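Local structure of RabGDI protein (Plasmodium falciparum 3D7, 3P1W) at residues P93-V98 with Y362-S367; N113-L118 with I249-G254; K165-Y170 with K197-C202; Q169-W174 with E231-Y236. The protein probably binds Rab GTPases in their GDP-bound form and slows release of the nucleotide. One frame throughout, in Å; residues are numbered along the deposited sequence.

Overall arrangement
Contacts 1 and 2 belong to one large mixed sheet and touch: Ile96 O accepts a probable hydrogen bond from Ile249 N at 2.9 Å, and their centres are 12 Å apart. Contacts 3 and 4 lie among the helices, with centres 11 Å apart; both use helix 158-173 and share Gln169 and Tyr170, and Phe167 CZ meets Ile233 CD1 at 3.9 Å. Sheet and helices meet at Leu97 CD2 and Leu235 CD2, 3.9 Å apart, which join contact 1 to contact 4. Contact 2 stays about 17 Å from contact 3 at the nearest atoms. Helix 226-243 and strand 248-251, following each other in the chain, carry the chain from contact 4 to contact 2.

Contact 1 of 4, residues P93-V98 with Y362-S367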
# COMPACT_ATOMS: atom_id res chain seq x y z
N PRO A 93 -5.27 -4.72 2.27
CA PRO A 93 -5.16 -3.71 3.31
C PRO A 93 -3.79 -3.09 3.24
O PRO A 93 -2.75 -3.77 3.49
CB PRO A 93 -5.36 -4.48 4.61
CG PRO A 93 -4.92 -5.91 4.31
CD PRO A 93 -5.21 -6.10 2.81
N LYS A 94 -3.74 -1.85 2.82
CA LYS A 94 -2.49 -1.11 2.83
C LYS A 94 -2.62 0.06 3.80
O LYS A 94 -3.54 0.89 3.67
CB LYS A 94 -2.15 -0.62 1.44
CG LYS A 94 -1.60 -1.73 0.52
CD LYS A 94 -1.55 -1.34 -0.92
CE LYS A 94 -0.95 -2.45 -1.81
NZ LYS A 94 0.55 -2.54 -1.87
N PHE A 95 -1.69 0.17 4.71
CA PHE A 95 -1.65 1.34 5.57
C PHE A 95 -1.06 2.58 4.88
O PHE A 95 -0.35 2.50 3.89
CB PHE A 95 -0.87 1.03 6.85
CG PHE A 95 -1.41 -0.08 7.67
CD1 PHE A 95 -2.76 -0.34 7.78
CD2 PHE A 95 -0.54 -0.86 8.43
CE1 PHE A 95 -3.23 -1.35 8.60
CE2 PHE A 95 -1.03 -1.87 9.23
CZ PHE A 95 -2.37 -2.10 9.33
N ILE A 96 -1.37 3.76 5.42
CA ILE A 96 -1.08 5.03 4.75
C ILE A 96 -0.14 5.88 5.60
O ILE A 96 -0.41 6.14 6.78
CB ILE A 96 -2.42 5.73 4.50
CG1 ILE A 96 -3.25 4.90 3.51
CG2 ILE A 96 -2.24 7.18 4.00
CD1 ILE A 96 -4.74 5.16 3.62
N LEU A 97 0.99 6.29 5.02
CA LEU A 97 1.96 7.11 5.72
C LEU A 97 1.39 8.52 5.94
O LEU A 97 0.96 9.18 4.98
CB LEU A 97 3.28 7.16 4.93
CG LEU A 97 4.49 7.81 5.60
CD1 LEU A 97 5.02 7.02 6.81
CD2 LEU A 97 5.63 8.03 4.59
N VAL A 98 1.36 8.96 7.20
CA VAL A 98 0.79 10.28 7.56
C VAL A 98 1.35 11.40 6.69
O VAL A 98 0.60 12.25 6.23
CB VAL A 98 1.01 10.58 9.05
CG1 VAL A 98 0.63 12.07 9.38
CG2 VAL A 98 0.20 9.64 9.87
N TYR A 362 5.46 -8.91 4.01
CA TYR A 362 4.78 -7.94 4.85
C TYR A 362 3.61 -8.57 5.58
O TYR A 362 2.96 -9.46 5.06
CB TYR A 362 4.30 -6.77 3.99
CG TYR A 362 5.34 -6.19 3.04
CD1 TYR A 362 6.08 -5.06 3.41
CD2 TYR A 362 5.59 -6.77 1.79
CE1 TYR A 362 7.03 -4.51 2.56
CE2 TYR A 362 6.55 -6.23 0.93
CZ TYR A 362 7.26 -5.11 1.31
OH TYR A 362 8.21 -4.58 0.49
N ILE A 363 3.32 -8.09 6.78
CA ILE A 363 2.15 -8.53 7.54
C ILE A 363 1.46 -7.30 8.13
O ILE A 363 2.10 -6.52 8.85
CB ILE A 363 2.49 -9.49 8.68
CG1 ILE A 363 3.42 -10.61 8.21
CG2 ILE A 363 1.21 -9.98 9.36
CD1 ILE A 363 3.87 -11.62 9.31
N ASN A 364 0.18 -7.12 7.81
CA ASN A 364 -0.65 -6.11 8.48
C ASN A 364 -1.62 -6.78 9.43
O ASN A 364 -2.09 -7.87 9.16
CB ASN A 364 -1.39 -5.27 7.48
CG ASN A 364 -0.50 -4.20 6.90
OD1 ASN A 364 0.59 -3.93 7.43
ND2 ASN A 364 -0.95 -3.58 5.82
N LEU A 365 -1.91 -6.12 10.54
CA LEU A 365 -2.81 -6.65 11.54
C LEU A 365 -3.82 -5.55 11.84
O LEU A 365 -3.42 -4.40 12.11
CB LEU A 365 -2.02 -7.05 12.81
CG LEU A 365 -2.71 -7.60 14.05
CD1 LEU A 365 -3.50 -6.55 14.81
CD2 LEU A 365 -3.58 -8.83 13.75
N VAL A 366 -5.11 -5.91 11.76
CA VAL A 366 -6.21 -5.04 12.13
C VAL A 366 -7.29 -5.80 12.88
O VAL A 366 -7.31 -7.03 12.89
CB VAL A 366 -6.78 -4.34 10.89
CG1 VAL A 366 -5.80 -3.25 10.38
CG2 VAL A 366 -7.07 -5.38 9.81
N SER A 367 -8.16 -5.06 13.55
CA SER A 367 -9.08 -5.69 14.49
C SER A 367 -10.30 -4.81 14.73
O SER A 367 -10.62 -3.95 13.92
CB SER A 367 -8.33 -5.97 15.81
OG SER A 367 -7.94 -4.76 16.44
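Phe95 and Asn364 form a buried stack of amide on ring within the large mixed beta sheet of this Rab GDI, joining the approach to strand 96-97 with strand 361-367. No backbone-to-backbone hydrogen bond joins the segments; side chains carry the contact, with Pro93 O as acceptor. Phe95 and Asn364 reach toward each other tip to tip, with ring and carboxamide planes only 24° apart. Asn364 CG lies over one face of the ring, shifted toward the rim and 3.3 Å from Phe95 CE2, while Asn364 OD1 comes to 3.2 Å from the same carbon. Asn364 CG is anti to its carbonyl carbon (chi1 -80°), which puts CG over the ring. Hydrogen bonds help fix the amide's rotation. Asn364 ND2 donates to Pro93 O at 3.0 Å, a bent bond (136° at the hydrogen) whose acceptor lies close to the amide plane although the donor stands above the plane of the Pro93 carbonyl. Ser437 O takes a second bond from ND2, and Tyr250 meets the Phe95 ring edge-to-face. Around the rim, in the plane of the ring, Leu365 O sits 3.8 Å from Phe95 CZ, and Val366 CG1 closes to 3.7 Å from Phe95 CE1.

Contact 2 of 4, residues N113-L118 with I249-G254; sequences NYLEWL and IYPLYG
Trp117 lies between Ile249 on one side of its indole plane and Pro251, with Leu115, on the other, where the start of strand 117-129 pairs antiparallel with strand 248-251. The bump on the first side is the end methyl of Ile249, whose CD1 stands toward the rim and presses to 3.4 Å from Trp117 CE3. From the second side Pro251 runs side by side with the indole, its CG 3.6 Å from Trp117 CZ3, and Leu115 CB covers a further part of the rim. Leu115 CD2 in turn rests 3.8 Å from Pro251 CB, so leucine and proline lie side by side over one face of the indole. Leu252 fills the notch between Glu116 and Leu118: its CD1 meets Leu118 CD1 at 3.8 Å, while its CD2 lies beside the carboxylate end of Glu116. Leu252 itself belongs to a type II turn from Pro251 to Gly254, closed by a bond from Gly254 N to Pro251 O.

Backbone bonds hold the pieces together. Leu252 N gives a nearly straight 2.7 Å bond to Glu116 O, Leu118 and Tyr250 exchange two more, and a water links Glu116 N to Leu252 O. Because Trp117 and Pro251 form a non-hydrogen-bonded pair, the proline's lack of an N-H costs no bond between these two strands, and its ring packs on the indole.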
# COMPACT_ATOMS: atom_id res chain seq x y z
N ASN A 113 -12.67 13.88 5.01
CA ASN A 113 -13.68 14.07 6.05
C ASN A 113 -14.86 13.10 5.93
O ASN A 113 -15.70 13.05 6.84
CB ASN A 113 -14.18 15.50 6.02
CG ASN A 113 -13.05 16.52 5.98
OD1 ASN A 113 -12.43 16.83 7.01
ND2 ASN A 113 -12.75 17.03 4.79
N TYR A 114 -14.94 12.35 4.83
CA TYR A 114 -15.89 11.25 4.74
C TYR A 114 -15.36 10.04 5.52
O TYR A 114 -16.07 9.05 5.69
CB TYR A 114 -16.15 10.83 3.30
CG TYR A 114 -16.84 11.88 2.45
CD1 TYR A 114 -18.10 12.36 2.80
CD2 TYR A 114 -16.24 12.38 1.30
CE1 TYR A 114 -18.74 13.33 2.01
CE2 TYR A 114 -16.87 13.34 0.52
CZ TYR A 114 -18.12 13.81 0.87
OH TYR A 114 -18.73 14.77 0.08
N LEU A 115 -14.10 10.10 5.96
CA LEU A 115 -13.47 9.00 6.67
C LEU A 115 -13.02 9.43 8.05
O LEU A 115 -12.72 10.61 8.29
CB LEU A 115 -12.26 8.50 5.88
CG LEU A 115 -12.54 8.04 4.45
CD1 LEU A 115 -11.59 8.72 3.49
CD2 LEU A 115 -12.47 6.52 4.33
N GLU A 116 -12.96 8.46 8.95
CA GLU A 116 -12.42 8.64 10.29
C GLU A 116 -11.10 7.86 10.27
O GLU A 116 -11.09 6.71 9.87
CB GLU A 116 -13.39 8.06 11.30
CG GLU A 116 -13.28 8.63 12.70
CD GLU A 116 -14.53 8.37 13.53
OE1 GLU A 116 -14.42 8.38 14.78
OE2 GLU A 116 -15.61 8.15 12.94
N TRP A 117 -10.02 8.51 10.69
CA TRP A 117 -8.67 7.93 10.63
C TRP A 117 -8.22 7.52 12.00
O TRP A 117 -8.36 8.29 12.97
CB TRP A 117 -7.70 8.96 10.06
CG TRP A 117 -8.04 9.29 8.66
CD1 TRP A 117 -8.79 10.36 8.22
CD2 TRP A 117 -7.70 8.53 7.51
NE1 TRP A 117 -8.91 10.31 6.85
CE2 TRP A 117 -8.25 9.20 6.39
CE3 TRP A 117 -6.97 7.35 7.30
CZ2 TRP A 117 -8.09 8.73 5.09
CZ3 TRP A 117 -6.81 6.89 6.02
CH2 TRP A 117 -7.37 7.57 4.92
N LEU A 118 -7.66 6.32 12.11
CA LEU A 118 -7.10 5.87 13.36
C LEU A 118 -5.67 5.38 13.13
O LEU A 118 -5.38 4.74 12.11
CB LEU A 118 -7.96 4.75 13.94
CG LEU A 118 -9.38 5.22 14.31
CD1 LEU A 118 -10.36 4.07 14.39
CD2 LEU A 118 -9.31 5.99 15.64
N ILE A 249 -1.60 5.45 9.29
CA ILE A 249 -3.03 5.48 9.59
C ILE A 249 -3.81 4.57 8.66
O ILE A 249 -3.32 4.16 7.59
CB ILE A 249 -3.63 6.91 9.53
CG1 ILE A 249 -3.40 7.56 8.16
CG2 ILE A 249 -3.03 7.75 10.66
CD1 ILE A 249 -4.03 8.98 8.03
N TYR A 250 -5.04 4.29 9.08
CA TYR A 250 -5.95 3.42 8.35
C TYR A 250 -7.36 3.85 8.76
O TYR A 250 -7.58 4.24 9.91
CB TYR A 250 -5.68 1.98 8.76
CG TYR A 250 -6.39 0.85 8.04
CD1 TYR A 250 -6.09 0.52 6.72
CD2 TYR A 250 -7.28 0.04 8.72
CE1 TYR A 250 -6.71 -0.56 6.12
CE2 TYR A 250 -7.89 -1.03 8.13
CZ TYR A 250 -7.62 -1.32 6.84
OH TYR A 250 -8.26 -2.42 6.29
N PRO A 251 -8.29 3.86 7.80
CA PRO A 251 -9.61 4.37 8.14
C PRO A 251 -10.42 3.41 8.97
O PRO A 251 -10.30 2.21 8.82
CB PRO A 251 -10.30 4.54 6.78
CG PRO A 251 -9.30 4.28 5.75
CD PRO A 251 -8.15 3.55 6.38
N LEU A 252 -11.28 3.97 9.83
CA LEU A 252 -12.27 3.18 10.50
C LEU A 252 -13.11 2.46 9.44
O LEU A 252 -13.59 3.07 8.48
CB LEU A 252 -13.14 4.07 11.40
CG LEU A 252 -14.20 3.43 12.28
CD1 LEU A 252 -13.56 2.46 13.24
CD2 LEU A 252 -14.99 4.50 13.04
N TYR A 253 -13.28 1.15 9.61
CA TYR A 253 -14.02 0.29 8.68
C TYR A 253 -13.21 -0.07 7.43
O TYR A 253 -13.71 -0.77 6.55
CB TYR A 253 -15.37 0.90 8.26
CG TYR A 253 -16.19 1.40 9.40
CD1 TYR A 253 -16.51 0.56 10.47
CD2 TYR A 253 -16.65 2.71 9.44
CE1 TYR A 253 -17.26 1.03 11.54
CE2 TYR A 253 -17.40 3.18 10.50
CZ TYR A 253 -17.70 2.34 11.54
OH TYR A 253 -18.45 2.80 12.61
N GLY A 254 -11.97 0.40 7.36
CA GLY A 254 -11.06 0.01 6.30
C GLY A 254 -11.14 0.83 5.03
O GLY A 254 -11.86 1.84 4.96
O HOH W 1 -14.13 5.92 8.13

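Contact 3 of 4, residues K165-Y170 with K197-C202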
# COMPACT_ATOMS: atom_id res chain seq x y z
N LYS A 165 21.61 6.49 17.43
CA LYS A 165 21.11 7.72 18.07
C LYS A 165 21.71 8.93 17.36
O LYS A 165 20.99 9.87 17.05
CB LYS A 165 21.42 7.77 19.57
CG LYS A 165 21.05 9.12 20.26
CD LYS A 165 21.68 9.35 21.66
CE LYS A 165 23.23 9.31 21.69
NZ LYS A 165 23.93 10.61 22.04
N ASN A 166 23.01 8.89 17.11
CA ASN A 166 23.71 9.99 16.45
C ASN A 166 23.18 10.20 15.03
O ASN A 166 22.99 11.33 14.58
CB ASN A 166 25.23 9.74 16.41
CG ASN A 166 25.88 9.81 17.80
OD1 ASN A 166 25.47 10.59 18.67
ND2 ASN A 166 26.92 9.00 18.00
N PHE A 167 22.90 9.09 14.35
CA PHE A 167 22.34 9.16 13.01
C PHE A 167 20.97 9.83 13.02
O PHE A 167 20.71 10.74 12.25
CB PHE A 167 22.26 7.77 12.39
CG PHE A 167 21.65 7.75 11.03
CD1 PHE A 167 22.29 8.36 9.97
CD2 PHE A 167 20.44 7.12 10.81
CE1 PHE A 167 21.73 8.35 8.70
CE2 PHE A 167 19.88 7.10 9.53
CZ PHE A 167 20.54 7.73 8.48
N TYR A 168 20.09 9.39 13.91
CA TYR A 168 18.77 10.00 14.00
C TYR A 168 18.83 11.48 14.39
O TYR A 168 18.06 12.29 13.88
CB TYR A 168 17.87 9.23 14.96
CG TYR A 168 17.19 8.00 14.35
CD1 TYR A 168 17.27 7.71 12.98
CD2 TYR A 168 16.42 7.17 15.13
CE1 TYR A 168 16.62 6.59 12.44
CE2 TYR A 168 15.78 6.07 14.61
CZ TYR A 168 15.86 5.78 13.27
OH TYR A 168 15.19 4.66 12.78
N GLN A 169 19.73 11.83 15.30
CA GLN A 169 19.93 13.24 15.65
C GLN A 169 20.32 14.05 14.41
O GLN A 169 19.71 15.08 14.13
CB GLN A 169 20.97 13.39 16.76
CG GLN A 169 20.44 12.98 18.12
CD GLN A 169 21.49 13.09 19.21
OE1 GLN A 169 22.58 13.60 18.98
NE2 GLN A 169 21.17 12.60 20.40
N TYR A 170 21.29 13.55 13.65
CA TYR A 170 21.70 14.18 12.39
C TYR A 170 20.54 14.38 11.42
O TYR A 170 20.33 15.49 10.93
CB TYR A 170 22.79 13.35 11.71
CG TYR A 170 23.29 13.90 10.38
CD1 TYR A 170 24.10 15.04 10.33
CD2 TYR A 170 22.99 13.26 9.19
CE1 TYR A 170 24.57 15.54 9.10
CE2 TYR A 170 23.45 13.74 7.96
CZ TYR A 170 24.25 14.88 7.93
OH TYR A 170 24.69 15.34 6.70
N LYS A 197 28.26 4.74 6.28
CA LYS A 197 29.66 4.52 6.66
C LYS A 197 30.24 5.66 7.48
O LYS A 197 31.09 5.42 8.34
CB LYS A 197 30.54 4.30 5.41
CG LYS A 197 30.32 2.94 4.74
CD LYS A 197 31.07 2.83 3.40
N HIS A 198 29.79 6.89 7.24
CA HIS A 198 30.23 8.03 8.05
C HIS A 198 29.79 7.84 9.50
O HIS A 198 30.56 8.13 10.41
CB HIS A 198 29.71 9.37 7.52
CG HIS A 198 30.06 10.53 8.40
ND1 HIS A 198 31.30 11.13 8.38
CD2 HIS A 198 29.34 11.18 9.35
CE1 HIS A 198 31.33 12.11 9.26
NE2 HIS A 198 30.16 12.15 9.87
N PHE A 199 28.58 7.33 9.71
CA PHE A 199 28.11 7.05 11.07
C PHE A 199 28.51 5.65 11.56
O PHE A 199 28.17 5.28 12.68
CB PHE A 199 26.60 7.24 11.17
CG PHE A 199 26.18 8.67 11.10
CD1 PHE A 199 25.82 9.24 9.89
CD2 PHE A 199 26.17 9.46 12.24
CE1 PHE A 199 25.45 10.58 9.82
CE2 PHE A 199 25.81 10.80 12.18
CZ PHE A 199 25.44 11.37 10.96
N ASN A 200 29.24 4.91 10.74
CA ASN A 200 29.72 3.57 11.08
C ASN A 200 28.58 2.62 11.48
O ASN A 200 28.71 1.83 12.42
CB ASN A 200 30.80 3.65 12.17
CG ASN A 200 31.95 2.68 11.93
OD1 ASN A 200 31.75 1.54 11.50
ND2 ASN A 200 33.16 3.14 12.18
N LEU A 201 27.45 2.71 10.77
CA LEU A 201 26.32 1.80 11.02
C LEU A 201 26.58 0.42 10.40
O LEU A 201 27.11 0.34 9.30
CB LEU A 201 25.03 2.41 10.46
CG LEU A 201 24.58 3.76 11.02
CD1 LEU A 201 23.21 4.14 10.50
CD2 LEU A 201 24.57 3.79 12.55
N CYS A 202 26.22 -0.65 11.12
CA CYS A 202 26.39 -2.03 10.61
C CYS A 202 25.24 -2.49 9.68
O CYS A 202 24.22 -1.81 9.54
CB CYS A 202 26.50 -3.01 11.78
SG CYS A 202 24.94 -3.42 12.54
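Phe199 pushes its ring against the flank of helix 158-173, between Phe167 and Tyr170, where the contact is tight. Phe167 turns an edge to the face of Phe199 in a T-shaped pair, with planes at 74° and Phe167 CD1 3.6 Å from Phe199 CD1. Phe167 CA lies over the same ring, a CH-pi contact 4.1 Å from the Phe199 centroid. At the far rim Phe199 CZ reaches 3.4 Å from Tyr170 CG, the two rings inclined at 51°. The three rings form an aromatic cluster that packs helix 158-173 against the end of helix 192-198, where the chain turns in a Schellman motif with Asn200 at positive phi. The turn carries Leu201 back inward: its CD1 sits over the face of Phe167, 4.2 Å from the ring centroid, the two side chains crossing at about a right angle. Leu209 of helix 203-213 packs on both Phe167 and Leu201.

Toward solvent the packing thins. Asn166 meets Phe199 with its backbone O, 3.7 Å from CE2; its side chain comes no nearer than CB, 4.3 Å from CD2. On the opposite face of Phe199 from Phe167 lies CD2 of the exposed His198. The Tyr170 hydroxyl bonds to the carbonyl of Trp182.

Contact 4 of 4, residues Q169-W174 with E231-Y236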
# COMPACT_ATOMS: atom_id res chain seq x y z
N GLN A 169 19.73 11.83 15.30
CA GLN A 169 19.93 13.24 15.65
C GLN A 169 20.32 14.05 14.41
O GLN A 169 19.71 15.08 14.13
CB GLN A 169 20.97 13.39 16.76
CG GLN A 169 20.44 12.98 18.12
CD GLN A 169 21.49 13.09 19.21
OE1 GLN A 169 22.58 13.60 18.98
NE2 GLN A 169 21.17 12.60 20.40
N TYR A 170 21.29 13.55 13.65
CA TYR A 170 21.70 14.18 12.39
C TYR A 170 20.54 14.38 11.42
O TYR A 170 20.33 15.49 10.93
CB TYR A 170 22.79 13.35 11.71
CG TYR A 170 23.29 13.90 10.38
CD1 TYR A 170 24.10 15.04 10.33
CD2 TYR A 170 22.99 13.26 9.19
CE1 TYR A 170 24.57 15.54 9.10
CE2 TYR A 170 23.45 13.74 7.96
CZ TYR A 170 24.25 14.88 7.93
OH TYR A 170 24.69 15.34 6.70
N VAL A 171 19.78 13.32 11.15
CA VAL A 171 18.68 13.40 10.19
C VAL A 171 17.60 14.37 10.69
O VAL A 171 17.02 15.12 9.91
CB VAL A 171 18.03 12.01 9.94
CG1 VAL A 171 16.86 12.13 8.97
CG2 VAL A 171 19.06 11.03 9.40
N SER A 172 17.35 14.34 11.99
CA SER A 172 16.33 15.19 12.60
C SER A 172 16.61 16.69 12.34
O SER A 172 15.67 17.48 12.22
CB SER A 172 16.28 14.92 14.10
OG SER A 172 15.17 15.57 14.69
N GLU A 173 17.88 17.07 12.23
CA GLU A 173 18.27 18.47 11.97
C GLU A 173 18.71 18.75 10.53
O GLU A 173 18.98 19.90 10.17
CB GLU A 173 19.37 18.87 12.92
CG GLU A 173 18.89 18.92 14.35
CD GLU A 173 19.89 19.59 15.25
OE1 GLU A 173 20.18 20.79 15.02
OE2 GLU A 173 20.38 18.92 16.17
N TRP A 174 18.76 17.70 9.72
CA TRP A 174 19.19 17.80 8.34
C TRP A 174 18.15 18.49 7.45
O TRP A 174 16.94 18.29 7.62
CB TRP A 174 19.49 16.39 7.82
CG TRP A 174 19.93 16.32 6.41
CD1 TRP A 174 21.21 16.35 5.95
CD2 TRP A 174 19.10 16.14 5.27
NE1 TRP A 174 21.23 16.22 4.58
CE2 TRP A 174 19.94 16.09 4.14
CE3 TRP A 174 17.71 16.02 5.10
CZ2 TRP A 174 19.44 15.94 2.84
CZ3 TRP A 174 17.21 15.86 3.81
CH2 TRP A 174 18.08 15.82 2.69
N GLU A 231 15.63 12.38 3.07
CA GLU A 231 14.30 12.99 3.07
C GLU A 231 13.25 11.99 3.53
O GLU A 231 12.34 12.32 4.28
CB GLU A 231 13.93 13.52 1.68
CG GLU A 231 14.67 14.77 1.25
CD GLU A 231 14.17 16.04 1.92
OE1 GLU A 231 13.49 15.97 2.97
OE2 GLU A 231 14.49 17.13 1.40
N ARG A 232 13.38 10.76 3.06
CA ARG A 232 12.43 9.71 3.39
C ARG A 232 12.52 9.30 4.85
O ARG A 232 11.50 9.14 5.53
CB ARG A 232 12.66 8.50 2.49
CG ARG A 232 12.23 8.75 1.04
CD ARG A 232 12.72 7.66 0.14
NE ARG A 232 11.98 6.42 0.33
CZ ARG A 232 10.82 6.12 -0.27
NH1 ARG A 232 10.25 6.97 -1.13
NH2 ARG A 232 10.25 4.97 -0.03
N ILE A 233 13.74 9.16 5.35
CA ILE A 233 13.95 8.85 6.77
C ILE A 233 13.42 10.00 7.62
O ILE A 233 12.67 9.78 8.56
CB ILE A 233 15.43 8.53 7.09
CG1 ILE A 233 15.85 7.26 6.34
CG2 ILE A 233 15.64 8.30 8.60
CD1 ILE A 233 17.29 6.83 6.55
N LYS A 234 13.76 11.24 7.25
CA LYS A 234 13.21 12.39 7.97
C LYS A 234 11.68 12.42 7.94
O LYS A 234 11.04 12.70 8.96
CB LYS A 234 13.75 13.72 7.41
CG LYS A 234 13.59 14.86 8.41
CD LYS A 234 14.33 16.12 7.98
CE LYS A 234 13.71 16.74 6.75
NZ LYS A 234 12.23 16.91 6.90
N LEU A 235 11.10 12.11 6.79
CA LEU A 235 9.63 12.07 6.66
C LEU A 235 8.99 11.04 7.57
O LEU A 235 7.95 11.33 8.18
CB LEU A 235 9.22 11.82 5.20
CG LEU A 235 7.72 11.95 4.90
CD1 LEU A 235 7.25 13.40 4.92
CD2 LEU A 235 7.41 11.30 3.55
N TYR A 236 9.58 9.85 7.68
CA TYR A 236 9.10 8.84 8.61
C TYR A 236 9.10 9.43 10.02
O TYR A 236 8.10 9.40 10.75
CB TYR A 236 10.01 7.62 8.56
CG TYR A 236 9.51 6.43 9.32
CD1 TYR A 236 8.81 5.40 8.66
CD2 TYR A 236 9.75 6.29 10.67
CE1 TYR A 236 8.34 4.31 9.36
CE2 TYR A 236 9.30 5.19 11.37
CZ TYR A 236 8.60 4.19 10.71
OH TYR A 236 8.14 3.09 11.42
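Val171 and Trp174, near the C-terminal end of helix 158-173, pack against helix 226-243 in a helix-to-helix contact of the alpha-helical part of this Rab GDI. No hydrogen bond spans the two segments, which meet through five side chains and two carbonyl oxygens. Val171 is the inner piece. Its CG1 stands anti to the backbone N (chi1 178°) and rests directly on the opposing backbone, 3.7 Å from Lys234 N, while Ile233 CG2 flanks the same methyl at 4.0 Å.

Lys234 covers the outer side with its aliphatic chain. Its CD lies 3.4 Å from Trp174 O and 3.5 Å from Val171 O, so a methylene group packs on two carbonyl oxygens near the end of the helix. The chain then bends at chi3 and chi4, and NZ finds a weak hydrogen bond to Gln238 OE1 within its own helix.

Trp174 meets Glu231 by the edge of its six-membered ring. CZ3 comes 3.6 Å from Glu231 CD, with the carboxylate plane turned 85° from the indole plane and the two side chains crossing at about a right angle. Glu231 folds at chi2 (-76°), which places its CD next to that edge.

Around this junction Tyr227 and Leu230 of helix 226-243 also touch Trp174, Trp182 meets its indole at a shallow angle, and helix 203-213 supplies Val213 against Ile233. On another flank, through Leu235, helix 226-243 borders the sheet at strand 96-97.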